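Local coordinates for protein cGAS/DncV-like nucleotidyltransferase in E. coli homolog (Elizabethkingia meningoseptica ATCC 13253 = NBRC 12535, PDB 6E0O) that synthesises cyclic dinucleotide second messengers, probably from ATP or GTP with magnesium, as the signal-producing enzyme of a CBASS antiphage defence system, at residues M192-L196 and T239-I244; V199-L203 and K284-L289; K181-T185 and V223-N228. One frame throughout, in Å; residues are numbered along the deposited sequence.

Overall arrangement
All three contacts belong to the helical part of this CD-NTase, apart from the mixed sheet where Asp63 and Asp136 lie, which with Asp61 probably bind magnesium. Contacts 1 and 2 share helix 188-205: contact 1 sets its first half against helix 236-252, and contact 2 its second half against helix 275-289. Contact 3 joins the ends of its chain neighbours, helix 171-184 before it and helix 216-224 after it. Contact 1 lies about 11 Å, centre to centre, from each of the others, whose own centres are about 21 Å apart. Ile244 and Leu240 pack on Leu289, and Leu196 on Val223, so contact 1 bridges the other two, and the segments alternate along the chain.

Contact 1: M192-L196 and T239-I244; sequences MVRIL and TLRNVI
Segments 192-196 and 239-244 are both interior pieces of longer alpha-helices, with regular i to i+4 backbone hydrogen bonds such as Leu196 N to Met192 O at 3.0 Å and Val243 N to Thr239 O at 2.8 Å. Their axes approach to 11.0 Å and cross at -76°, so the helices meet nearly at right angles. The closest backbone pair is Met192 and Leu240, with CA atoms 6.5 Å apart.

Thioether packing dominates at this near point. Met192, with chi1 and chi2 both m, points toward the other helix and lays SD 3.6 Å from Leu240 CA and 3.7 Å from Leu240 CB. Its CG lies 3.8 Å from Thr239 CG2 and 4.2 Å from Val243 CG2.

Aliphatic packing continues one turn further on. Leu196 (m, t) places CD2 4.1 Å from Leu240 CD1 and 4.4 Å from Ile244 CG1, while its CD1 is 4.2 Å from Val243 CG1. Ile195 (m, t) adds CG2 against Leu240 CD2 at 3.8 Å. Leu240, in the t, p rotamer, thus touches Met192, Ile195 and Leu196.

No hydrogen bond crosses the interface. Thr239 contributes its methyl group, whereas its OG1 bonds to the backbone of Ile232 and Asn235. Leu289 of helix 275-289 packs on Leu240 and Ile244, and helix 216-224 covers Leu196. This near-orthogonal crossing joins helices 188-205 and 236-252 in the helical part of the enzyme. With every touching residue buried, the junction depends on the fit of apolar side chains and their exclusion from water, without a directional polar bond.

Contact 2: V199-L203 and K284-L289; sequences VNYRL and KCWNYL
Tyr288 lies across the side chains of Val199, Arg202 and Leu203, and is the residue with the most surface buried in this contact. Its chi1 is t and chi2 82°; CD1 of the ring is 3.9 Å from Leu203 CD2, and CD2 is 4.0 Å from Val199 CG1. Both segments are alpha-helical, and their axes cross at 84° with a closest approach of 10.6 Å. The CA atoms of Val199 and Cys285 are 6.6 Å apart, those of Leu203 and Lys284 8.0 Å.

Val199 (t) also sets CG1 3.8 Å from Cys285 SG and CG2 4.1 Å from Leu289 CD2. Leu203 (m, t) reaches Lys284 CB with CD1 at 3.9 Å; the far end of that lysine leads away to a salt bridge with Glu208. Arg202 extends through chi1 m, chi2 t and chi3 t, and its NH1 donates to Tyr288 OH at 3.0 Å with an N-H...O angle of 163°, the hydroxyl lying near the guanidinium plane.

Trp11 of helix 5-11 packs on both Arg202 and Leu289, tying the N-terminal helix to this nearly perpendicular helix pair. Chemically, the tyrosine is amphipathic: its ring joins the apolar interior, and its hydroxyl accepts the single hydrogen bond between the segments at a partly exposed edge.

Contact 3: K181-T185 and V223-N228; sequences KTNQT and VYNVPN
Lys181 NZ donates hydrogen bonds to Asn228 OD1 at 2.7 Å and to Val226 O at 2.8 Å, with a weak third one to Tyr224 O at 3.1 Å. The lysine reaches this group of oxygens through an extended chain, t at chi1 to chi3, that turns at chi4 (p). Asn228 (chi1 m) also directs its ND2 to segment 181-185, donating to Gln184 OE1 at 3.1 Å.

Segment 181-185 lies at the C-terminal end of helix 171-184; Thr185 OG1 donates a hydrogen bond to Lys181 O at 2.8 Å and also bonds to Tyr189 N. Segment 223-228 lies at the end of helix 216-224 and continues extended through Val226 and Pro227. The nearest CA pairs are Thr185 with Asn228, 5.9 Å, and Lys181 with Tyr224, 7.5 Å.

Packing surrounds the polar centre. Lys181 CD lies 3.6 Å from Tyr224 CD1, and Thr185 CG2 3.4 Å from Asn228 OD1. Tyr189 of helix 188-205 touches both Lys181 and Val223, and Val226 packs on Ile247 of helix 236-252. A buried lysine ammonium thus satisfies backbone carbonyls near the C-terminal end of helix 216-224 and in the chain after it, linking the ends of two helices in the enzyme's helical part.

Contact 1: M192-L196 and T239-I244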
ATOM      1  N   MET A 192      -9.760   2.732  10.461  1.00 10.98           N
ATOM      2  CA  MET A 192     -10.798   2.888   9.449  1.00 10.49           C
ATOM      3  C   MET A 192     -10.341   2.360   8.090  1.00 10.18           C
ATOM      4  O   MET A 192     -11.126   1.729   7.374  1.00 11.05           O
ATOM      5  CB  MET A 192     -11.201   4.358   9.355  1.00 10.73           C
ATOM      6  CG  MET A 192     -11.927   4.856  10.598  1.00 11.71           C
ATOM      7  SD  MET A 192     -13.500   4.007  10.891  1.00 12.25           S
ATOM      8  CE  MET A 192     -13.361   3.554  12.615  1.00 13.88           C
ATOM      9  N   VAL A 193      -9.071   2.584   7.728  1.00 10.51           N
ATOM     10  CA  VAL A 193      -8.535   1.977   6.511  1.00 10.54           C
ATOM     11  C   VAL A 193      -8.695   0.466   6.573  1.00 10.69           C
ATOM     12  O   VAL A 193      -9.139  -0.175   5.612  1.00 11.62           O
ATOM     13  CB  VAL A 193      -7.062   2.371   6.312  1.00 10.51           C
ATOM     14  CG1 VAL A 193      -6.405   1.499   5.235  1.00 11.14           C
ATOM     15  CG2 VAL A 193      -6.929   3.839   5.962  1.00 10.90           C
ATOM     16  N   ARG A 194      -8.310  -0.133   7.704  1.00 10.40           N
ATOM     17  CA  ARG A 194      -8.402  -1.583   7.828  1.00 10.96           C
ATOM     18  C   ARG A 194      -9.844  -2.061   7.704  1.00 10.31           C
ATOM     19  O   ARG A 194     -10.114  -3.060   7.030  1.00 11.56           O
ATOM     20  CB  ARG A 194      -7.753  -2.047   9.126  1.00 10.62           C
ATOM     21  CG  ARG A 194      -6.256  -1.807   9.136  1.00 10.65           C
ATOM     22  CD  ARG A 194      -5.632  -2.371  10.424  1.00 13.57           C
ATOM     23  NE  ARG A 194      -4.407  -1.668  10.776  1.00 13.07           N
ATOM     24  CZ  ARG A 194      -4.228  -0.945  11.879  1.00 12.26           C
ATOM     25  NH1 ARG A 194      -5.190  -0.823  12.790  1.00 13.32           N
ATOM     26  NH2 ARG A 194      -3.068  -0.346  12.079  1.00 13.19           N
ATOM     27  N   ILE A 195     -10.790  -1.375   8.350  1.00 10.73           N
ATOM     28  CA  ILE A 195     -12.191  -1.777   8.224  1.00 10.54           C
ATOM     29  C   ILE A 195     -12.618  -1.758   6.762  1.00 11.42           C
ATOM     30  O   ILE A 195     -13.269  -2.684   6.273  1.00 11.57           O
ATOM     31  CB  ILE A 195     -13.104  -0.883   9.080  1.00 11.54           C
ATOM     32  CG1 ILE A 195     -12.903  -1.153  10.564  1.00 11.63           C
ATOM     33  CG2 ILE A 195     -14.566  -1.102   8.688  1.00 13.03           C
ATOM     34  CD1 ILE A 195     -13.506  -0.085  11.459  1.00 12.98           C
ATOM     35  N   LEU A 196     -12.286  -0.684   6.053  1.00 10.95           N
ATOM     36  CA  LEU A 196     -12.695  -0.574   4.659  1.00 10.67           C
ATOM     37  C   LEU A 196     -11.995  -1.600   3.774  1.00 11.10           C
ATOM     38  O   LEU A 196     -12.584  -2.053   2.791  1.00 11.89           O
ATOM     39  CB  LEU A 196     -12.493   0.856   4.158  1.00 11.19           C
ATOM     40  CG  LEU A 196     -13.465   1.863   4.787  1.00 12.18           C
ATOM     41  CD1 LEU A 196     -13.078   3.278   4.371  1.00 15.28           C
ATOM     42  CD2 LEU A 196     -14.905   1.605   4.409  1.00 14.50           C
ATOM     43  N   THR A 239     -17.537   7.085  13.723  1.00 11.92           N
ATOM     44  CA  THR A 239     -16.386   7.496  12.925  1.00 11.14           C
ATOM     45  C   THR A 239     -16.477   6.924  11.520  1.00 11.41           C
ATOM     46  O   THR A 239     -16.245   7.630  10.533  1.00 11.98           O
ATOM     47  CB  THR A 239     -15.080   7.050  13.590  1.00 11.71           C
ATOM     48  OG1 THR A 239     -14.897   7.760  14.814  1.00 12.48           O
ATOM     49  CG2 THR A 239     -13.888   7.302  12.668  1.00 12.48           C
ATOM     50  N   LEU A 240     -16.807   5.635  11.414  1.00 11.19           N
ATOM     51  CA  LEU A 240     -16.903   4.997  10.105  1.00 11.30           C
ATOM     52  C   LEU A 240     -18.016   5.627   9.284  1.00 11.57           C
ATOM     53  O   LEU A 240     -17.855   5.858   8.083  1.00 11.83           O
ATOM     54  CB  LEU A 240     -17.117   3.495  10.273  1.00 12.06           C
ATOM     55  CG  LEU A 240     -17.204   2.647   9.000  1.00 12.62           C
ATOM     56  CD1 LEU A 240     -15.944   2.755   8.160  1.00 13.25           C
ATOM     57  CD2 LEU A 240     -17.492   1.201   9.396  1.00 14.12           C
ATOM     58  N   ARG A 241     -19.142   5.945   9.927  1.00 11.99           N
ATOM     59  CA  ARG A 241     -20.197   6.689   9.248  1.00 13.30           C
ATOM     60  C   ARG A 241     -19.668   8.017   8.726  1.00 11.95           C
ATOM     61  O   ARG A 241     -19.872   8.367   7.556  1.00 12.56           O
ATOM     62  CB  ARG A 241     -21.363   6.929  10.206  1.00 13.61           C
ATOM     63  CG  ARG A 241     -22.584   7.478   9.520  1.00 14.28           C
ATOM     64  CD  ARG A 241     -23.641   7.887  10.532  1.00 21.56           C
ATOM     65  NE  ARG A 241     -24.950   8.029   9.901  1.00 26.32           N
ATOM     66  CZ  ARG A 241     -25.375   9.125   9.289  1.00 29.56           C
ATOM     67  NH1 ARG A 241     -24.595  10.197   9.221  1.00 34.72           N
ATOM     68  NH2 ARG A 241     -26.585   9.138   8.744  1.00 27.73           N
ATOM     69  N   ASN A 242     -18.964   8.767   9.580  1.00 11.94           N
ATOM     70  CA  ASN A 242     -18.423  10.055   9.159  1.00 11.96           C
ATOM     71  C   ASN A 242     -17.480   9.902   7.970  1.00 12.16           C
ATOM     72  O   ASN A 242     -17.517  10.707   7.033  1.00 12.78           O
ATOM     73  CB  ASN A 242     -17.636  10.702  10.298  1.00 11.69           C
ATOM     74  CG  ASN A 242     -18.499  11.230  11.405  1.00 12.28           C
ATOM     75  OD1 ASN A 242     -19.724  11.304  11.292  1.00 13.71           O
ATOM     76  ND2 ASN A 242     -17.857  11.628  12.493  1.00 13.99           N
ATOM     77  N   VAL A 243     -16.609   8.887   8.007  1.00 11.16           N
ATOM     78  CA  VAL A 243     -15.634   8.669   6.941  1.00 10.73           C
ATOM     79  C   VAL A 243     -16.338   8.395   5.622  1.00 11.03           C
ATOM     80  O   VAL A 243     -16.014   8.994   4.588  1.00 11.27           O
ATOM     81  CB  VAL A 243     -14.692   7.513   7.329  1.00 11.40           C
ATOM     82  CG1 VAL A 243     -13.915   7.001   6.120  1.00 11.88           C
ATOM     83  CG2 VAL A 243     -13.714   7.964   8.406  1.00 12.18           C
ATOM     84  N   ILE A 244     -17.295   7.465   5.634  1.00 11.02           N
ATOM     85  CA  ILE A 244     -17.975   7.094   4.395  1.00 11.30           C
ATOM     86  C   ILE A 244     -18.748   8.286   3.838  1.00 10.83           C
ATOM     87  O   ILE A 244     -18.673   8.596   2.642  1.00 11.76           O
ATOM     88  CB  ILE A 244     -18.873   5.861   4.608  1.00 12.33           C
ATOM     89  CG1 ILE A 244     -18.015   4.639   4.959  1.00 11.92           C
ATOM     90  CG2 ILE A 244     -19.727   5.617   3.379  1.00 13.44           C
ATOM     91  CD1 ILE A 244     -18.798   3.419   5.422  1.00 13.33           C
TER

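Contact 2: V199-L203 and K284-L289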
ATOM      1  N   VAL A 199     -14.039  -4.716   4.289  1.00 11.30           N
ATOM      2  CA  VAL A 199     -15.271  -4.642   3.510  1.00 11.36           C
ATOM      3  C   VAL A 199     -14.977  -4.845   2.026  1.00 11.74           C
ATOM      4  O   VAL A 199     -15.728  -5.528   1.319  1.00 13.01           O
ATOM      5  CB  VAL A 199     -16.012  -3.323   3.798  1.00 12.53           C
ATOM      6  CG1 VAL A 199     -17.220  -3.192   2.896  1.00 13.80           C
ATOM      7  CG2 VAL A 199     -16.423  -3.255   5.265  1.00 13.53           C
ATOM      8  N   ASN A 200     -13.893  -4.246   1.533  1.00 12.03           N
ATOM      9  CA  ASN A 200     -13.488  -4.451   0.143  1.00 12.44           C
ATOM     10  C   ASN A 200     -13.327  -5.938  -0.171  1.00 12.49           C
ATOM     11  O   ASN A 200     -13.876  -6.439  -1.162  1.00 13.20           O
ATOM     12  CB  ASN A 200     -12.190  -3.684  -0.123  1.00 12.57           C
ATOM     13  CG  ASN A 200     -11.788  -3.676  -1.576  1.00 13.49           C
ATOM     14  OD1 ASN A 200     -12.625  -3.635  -2.472  1.00 13.88           O
ATOM     15  ND2 ASN A 200     -10.490  -3.711  -1.817  1.00 17.72           N
ATOM     16  N   TYR A 201     -12.570  -6.674   0.649  1.00 12.72           N
ATOM     17  CA  TYR A 201     -12.367  -8.093   0.379  0.55 12.83           C
ATOM     18  C   TYR A 201     -13.685  -8.862   0.423  1.00 13.56           C
ATOM     19  O   TYR A 201     -13.910  -9.782  -0.375  1.00 14.93           O
ATOM     20  CB  TYR A 201     -11.378  -8.684   1.382  0.55 15.15           C
ATOM     21  CG  TYR A 201      -9.949  -8.230   1.175  0.55 17.75           C
ATOM     22  CD1 TYR A 201      -9.370  -8.219  -0.093  0.55 22.05           C
ATOM     23  CD2 TYR A 201      -9.178  -7.809   2.245  0.55 18.83           C
ATOM     24  CE1 TYR A 201      -8.066  -7.800  -0.280  0.55 25.72           C
ATOM     25  CE2 TYR A 201      -7.875  -7.393   2.070  0.55 24.73           C
ATOM     26  CZ  TYR A 201      -7.323  -7.386   0.808  0.55 28.56           C
ATOM     27  OH  TYR A 201      -6.024  -6.965   0.639  0.55 33.07           O
ATOM     28  N   ARG A 202     -14.569  -8.504   1.361  1.00 13.58           N
ATOM     29  CA  ARG A 202     -15.866  -9.173   1.444  1.00 15.23           C
ATOM     30  C   ARG A 202     -16.707  -8.906   0.204  1.00 15.10           C
ATOM     31  O   ARG A 202     -17.334  -9.826  -0.338  1.00 15.16           O
ATOM     32  CB  ARG A 202     -16.609  -8.731   2.702  1.00 16.17           C
ATOM     33  CG  ARG A 202     -16.031  -9.330   3.962  1.00 18.92           C
ATOM     34  CD  ARG A 202     -16.545  -8.638   5.215  1.00 20.77           C
ATOM     35  NE  ARG A 202     -16.224  -9.424   6.397  1.00 25.96           N
ATOM     36  CZ  ARG A 202     -17.103 -10.132   7.105  1.00 25.18           C
ATOM     37  NH1 ARG A 202     -18.391 -10.142   6.787  1.00 26.03           N
ATOM     38  NH2 ARG A 202     -16.689 -10.812   8.157  1.00 26.41           N
ATOM     39  N   LEU A 203     -16.730  -7.654  -0.258  1.00 13.97           N
ATOM     40  CA  LEU A 203     -17.484  -7.316  -1.456  1.00 13.44           C
ATOM     41  C   LEU A 203     -16.910  -8.013  -2.681  1.00 14.10           C
ATOM     42  O   LEU A 203     -17.659  -8.462  -3.554  1.00 15.97           O
ATOM     43  CB  LEU A 203     -17.495  -5.804  -1.647  1.00 13.80           C
ATOM     44  CG  LEU A 203     -18.279  -5.000  -0.611  1.00 13.72           C
ATOM     45  CD1 LEU A 203     -17.973  -3.524  -0.779  1.00 14.12           C
ATOM     46  CD2 LEU A 203     -19.770  -5.258  -0.745  1.00 17.22           C
ATOM     47  N   LYS A 284     -21.269   1.099  -2.010  1.00 11.80           N
ATOM     48  CA  LYS A 284     -21.312  -0.331  -1.728  1.00 12.51           C
ATOM     49  C   LYS A 284     -20.982  -0.608  -0.268  1.00 12.63           C
ATOM     50  O   LYS A 284     -21.601  -1.474   0.365  1.00 12.90           O
ATOM     51  CB  LYS A 284     -20.345  -1.083  -2.641  1.00 13.60           C
ATOM     52  CG  LYS A 284     -20.714  -1.056  -4.109  1.00 16.19           C
ATOM     53  CD  LYS A 284     -21.974  -1.832  -4.389  1.00 20.84           C
ATOM     54  CE  LYS A 284     -22.134  -2.055  -5.885  1.00 23.80           C
ATOM     55  NZ  LYS A 284     -23.442  -2.668  -6.211  1.00 30.25           N
ATOM     56  N   CYS A 285     -20.014   0.126   0.285  1.00 12.17           N
ATOM     57  CA  CYS A 285     -19.686  -0.034   1.697  1.00 12.36           C
ATOM     58  C   CYS A 285     -20.867   0.359   2.569  1.00 12.34           C
ATOM     59  O   CYS A 285     -21.221  -0.351   3.516  1.00 12.98           O
ATOM     60  CB  CYS A 285     -18.462   0.806   2.057  1.00 12.30           C
ATOM     61  SG  CYS A 285     -16.904   0.220   1.358  1.00 13.22           S
ATOM     62  N   TRP A 286     -21.459   1.521   2.291  1.00 12.26           N
ATOM     63  CA  TRP A 286     -22.608   1.981   3.064  1.00 12.18           C
ATOM     64  C   TRP A 286     -23.722   0.946   3.071  1.00 12.27           C
ATOM     65  O   TRP A 286     -24.279   0.622   4.127  1.00 14.30           O
ATOM     66  CB  TRP A 286     -23.103   3.288   2.459  1.00 13.04           C
ATOM     67  CG  TRP A 286     -24.273   3.897   3.144  1.00 12.46           C
ATOM     68  CD1 TRP A 286     -25.584   3.735   2.826  1.00 14.64           C
ATOM     69  CD2 TRP A 286     -24.231   4.808   4.244  1.00 14.69           C
ATOM     70  NE1 TRP A 286     -26.368   4.484   3.668  1.00 17.15           N
ATOM     71  CE2 TRP A 286     -25.559   5.153   4.548  1.00 16.32           C
ATOM     72  CE3 TRP A 286     -23.197   5.361   5.003  1.00 16.31           C
ATOM     73  CZ2 TRP A 286     -25.882   6.025   5.577  1.00 19.33           C
ATOM     74  CZ3 TRP A 286     -23.518   6.224   6.026  1.00 19.70           C
ATOM     75  CH2 TRP A 286     -24.848   6.551   6.303  1.00 20.22           C
ATOM     76  N   ASN A 287     -24.051   0.410   1.897  1.00 13.89           N
ATOM     77  CA  ASN A 287     -25.129  -0.564   1.795  1.00 13.49           C
ATOM     78  C   ASN A 287     -24.780  -1.857   2.524  1.00 14.70           C
ATOM     79  O   ASN A 287     -25.629  -2.439   3.211  1.00 18.46           O
ATOM     80  CB  ASN A 287     -25.422  -0.856   0.323  1.00 15.65           C
ATOM     81  CG  ASN A 287     -26.023   0.326  -0.407  1.00 18.18           C
ATOM     82  OD1 ASN A 287     -26.469   1.289   0.209  1.00 19.64           O
ATOM     83  ND2 ASN A 287     -26.059   0.245  -1.733  1.00 19.06           N
ATOM     84  N   TYR A 288     -23.539  -2.324   2.381  1.00 12.80           N
ATOM     85  CA  TYR A 288     -23.119  -3.558   3.032  1.00 13.57           C
ATOM     86  C   TYR A 288     -23.166  -3.419   4.542  1.00 13.67           C
ATOM     87  O   TYR A 288     -23.590  -4.339   5.248  1.00 14.40           O
ATOM     88  CB  TYR A 288     -21.698  -3.897   2.593  1.00 14.47           C
ATOM     89  CG  TYR A 288     -21.200  -5.214   3.131  1.00 13.26           C
ATOM     90  CD1 TYR A 288     -21.539  -6.402   2.510  1.00 14.26           C
ATOM     91  CD2 TYR A 288     -20.385  -5.274   4.250  1.00 13.67           C
ATOM     92  CE1 TYR A 288     -21.087  -7.615   2.978  1.00 14.94           C
ATOM     93  CE2 TYR A 288     -19.924  -6.483   4.732  1.00 14.91           C
ATOM     94  CZ  TYR A 288     -20.290  -7.655   4.089  1.00 14.58           C
ATOM     95  OH  TYR A 288     -19.846  -8.870   4.553  1.00 16.20           O
ATOM     96  N   LEU A 289     -22.707  -2.278   5.057  1.00 13.75           N
ATOM     97  CA  LEU A 289     -22.667  -2.049   6.492  1.00 14.28           C
ATOM     98  C   LEU A 289     -24.043  -1.787   7.085  1.00 15.62           C
ATOM     99  O   LEU A 289     -24.242  -2.036   8.278  1.00 16.80           O
ATOM    100  CB  LEU A 289     -21.714  -0.891   6.785  1.00 13.87           C
ATOM    101  CG  LEU A 289     -20.249  -1.212   6.458  1.00 14.31           C
ATOM    102  CD1 LEU A 289     -19.402   0.055   6.356  1.00 15.41           C
ATOM    103  CD2 LEU A 289     -19.662  -2.180   7.476  1.00 15.88           C
TER

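Contact 3: K181-T185 and V223-N228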
ATOM      1  N   LYS A 181      -1.010  10.996  10.722  1.00 11.10           N
ATOM      2  CA  LYS A 181      -2.457  11.149  10.800  1.00 11.10           C
ATOM      3  C   LYS A 181      -3.058  10.178  11.806  1.00 10.78           C
ATOM      4  O   LYS A 181      -3.939  10.554  12.594  1.00 10.83           O
ATOM      5  CB  LYS A 181      -3.123  10.985   9.440  1.00 11.32           C
ATOM      6  CG  LYS A 181      -4.605  11.327   9.502  1.00 11.48           C
ATOM      7  CD  LYS A 181      -5.280  11.106   8.169  1.00 12.14           C
ATOM      8  CE  LYS A 181      -6.754  11.491   8.182  1.00 12.42           C
ATOM      9  NZ  LYS A 181      -6.912  12.972   8.178  1.00 13.71           N
ATOM     10  N   THR A 182      -2.604   8.921  11.810  1.00 10.49           N
ATOM     11  CA  THR A 182      -3.172   7.991  12.783  1.00 10.33           C
ATOM     12  C   THR A 182      -2.836   8.431  14.202  1.00 10.49           C
ATOM     13  O   THR A 182      -3.669   8.325  15.109  1.00 11.78           O
ATOM     14  CB  THR A 182      -2.775   6.545  12.467  1.00 10.98           C
ATOM     15  OG1 THR A 182      -3.941   5.732  12.672  1.00 11.91           O
ATOM     16  CG2 THR A 182      -1.642   6.040  13.298  1.00 12.21           C
ATOM     17  N   ASN A 183      -1.646   8.978  14.399  1.00 11.24           N
ATOM     18  CA  ASN A 183      -1.279   9.465  15.722  1.00 11.80           C
ATOM     19  C   ASN A 183      -2.137  10.634  16.174  1.00 13.09           C
ATOM     20  O   ASN A 183      -2.284  10.835  17.382  1.00 14.00           O
ATOM     21  CB  ASN A 183       0.202   9.837  15.744  1.00 12.72           C
ATOM     22  CG  ASN A 183       1.116   8.619  15.676  1.00 12.71           C
ATOM     23  OD1 ASN A 183       0.673   7.483  15.820  1.00 14.54           O
ATOM     24  ND2 ASN A 183       2.396   8.861  15.457  1.00 13.75           N
ATOM     25  N   GLN A 184      -2.711  11.389  15.241  1.00 12.06           N
ATOM     26  CA  GLN A 184      -3.526  12.546  15.574  1.00 13.80           C
ATOM     27  C   GLN A 184      -5.011  12.242  15.658  1.00 14.35           C
ATOM     28  O   GLN A 184      -5.778  13.117  16.068  1.00 20.15           O
ATOM     29  CB  GLN A 184      -3.357  13.621  14.506  1.00 13.58           C
ATOM     30  CG  GLN A 184      -2.003  14.265  14.476  1.00 15.84           C
ATOM     31  CD  GLN A 184      -1.794  15.071  13.222  1.00 20.25           C
ATOM     32  OE1 GLN A 184      -2.412  14.804  12.187  1.00 22.44           O
ATOM     33  NE2 GLN A 184      -0.922  16.059  13.297  1.00 26.33           N
ATOM     34  N   THR A 185      -5.444  11.055  15.260  1.00 11.89           N
ATOM     35  CA  THR A 185      -6.858  10.723  15.170  1.00 12.15           C
ATOM     36  C   THR A 185      -7.245   9.597  16.121  1.00 11.91           C
ATOM     37  O   THR A 185      -8.125   8.793  15.813  1.00 12.31           O
ATOM     38  CB  THR A 185      -7.246  10.359  13.738  1.00 11.58           C
ATOM     39  OG1 THR A 185      -6.388   9.311  13.256  1.00 11.02           O
ATOM     40  CG2 THR A 185      -7.177  11.567  12.829  1.00 13.13           C
ATOM     41  N   VAL A 223      -9.268   7.780   2.757  1.00 10.27           N
ATOM     42  CA  VAL A 223      -9.494   8.036   4.175  1.00 10.14           C
ATOM     43  C   VAL A 223      -8.562   9.136   4.671  1.00 10.31           C
ATOM     44  O   VAL A 223      -8.924   9.905   5.570  1.00 10.86           O
ATOM     45  CB  VAL A 223      -9.366   6.732   4.985  1.00 10.79           C
ATOM     46  CG1 VAL A 223      -9.670   6.986   6.444  1.00 11.21           C
ATOM     47  CG2 VAL A 223     -10.294   5.657   4.433  1.00 11.58           C
ATOM     48  N   TYR A 224      -7.369   9.235   4.090  1.00 10.03           N
ATOM     49  CA  TYR A 224      -6.397  10.235   4.507  1.00 11.01           C
ATOM     50  C   TYR A 224      -6.952  11.644   4.349  1.00 11.67           C
ATOM     51  O   TYR A 224      -6.594  12.542   5.119  1.00 11.66           O
ATOM     52  CB  TYR A 224      -5.102  10.078   3.685  1.00 11.71           C
ATOM     53  CG  TYR A 224      -4.027  11.059   4.098  1.00 11.56           C
ATOM     54  CD1 TYR A 224      -3.261  10.825   5.226  1.00 11.48           C
ATOM     55  CD2 TYR A 224      -3.801  12.232   3.391  1.00 13.06           C
ATOM     56  CE1 TYR A 224      -2.301  11.728   5.636  1.00 11.98           C
ATOM     57  CE2 TYR A 224      -2.847  13.131   3.793  1.00 13.24           C
ATOM     58  CZ  TYR A 224      -2.100  12.874   4.908  1.00 12.76           C
ATOM     59  OH  TYR A 224      -1.148  13.778   5.307  1.00 13.84           O
ATOM     60  N   ASN A 225      -7.810  11.863   3.357  1.00 11.05           N
ATOM     61  CA  ASN A 225      -8.343  13.191   3.082  1.00 11.40           C
ATOM     62  C   ASN A 225      -9.561  13.540   3.925  1.00 11.53           C
ATOM     63  O   ASN A 225     -10.055  14.672   3.838  1.00 13.66           O
ATOM     64  CB  ASN A 225      -8.645  13.344   1.587  1.00 12.26           C
ATOM     65  CG  ASN A 225      -7.383  13.526   0.757  1.00 12.56           C
ATOM     66  OD1 ASN A 225      -6.978  14.648   0.453  1.00 12.92           O
ATOM     67  ND2 ASN A 225      -6.751  12.419   0.388  1.00 12.34           N
ATOM     68  N   VAL A 226     -10.042  12.618   4.745  1.00 11.50           N
ATOM     69  CA  VAL A 226     -11.115  12.954   5.688  1.00 11.16           C
ATOM     70  C   VAL A 226     -10.529  13.783   6.804  1.00 11.11           C
ATOM     71  O   VAL A 226      -9.528  13.368   7.427  1.00 12.22           O
ATOM     72  CB  VAL A 226     -11.752  11.669   6.231  1.00 11.89           C
ATOM     73  CG1 VAL A 226     -12.785  11.999   7.307  1.00 12.57           C
ATOM     74  CG2 VAL A 226     -12.385  10.866   5.110  1.00 12.58           C
ATOM     75  N   PRO A 227     -11.070  14.963   7.128  1.00 12.88           N
ATOM     76  CA  PRO A 227     -10.455  15.799   8.159  1.00 13.60           C
ATOM     77  C   PRO A 227     -10.368  15.089   9.501  1.00 11.63           C
ATOM     78  O   PRO A 227     -11.230  14.289   9.867  1.00 12.41           O
ATOM     79  CB  PRO A 227     -11.371  17.022   8.231  1.00 16.24           C
ATOM     80  CG  PRO A 227     -11.952  17.113   6.837  1.00 17.77           C
ATOM     81  CD  PRO A 227     -12.186  15.666   6.453  1.00 14.30           C
ATOM     82  N   ASN A 228      -9.302  15.406  10.235  1.00 12.11           N
ATOM     83  CA  ASN A 228      -9.059  14.764  11.519  1.00 12.98           C
ATOM     84  C   ASN A 228     -10.249  14.880  12.465  1.00 12.62           C
ATOM     85  O   ASN A 228     -10.480  13.969  13.266  1.00 13.86           O
ATOM     86  CB  ASN A 228      -7.831  15.383  12.184  1.00 13.11           C
ATOM     87  CG  ASN A 228      -6.530  14.902  11.579  1.00 14.79           C
ATOM     88  OD1 ASN A 228      -6.509  14.083  10.655  1.00 14.85           O
ATOM     89  ND2 ASN A 228      -5.425  15.407  12.106  1.00 18.88           N
TER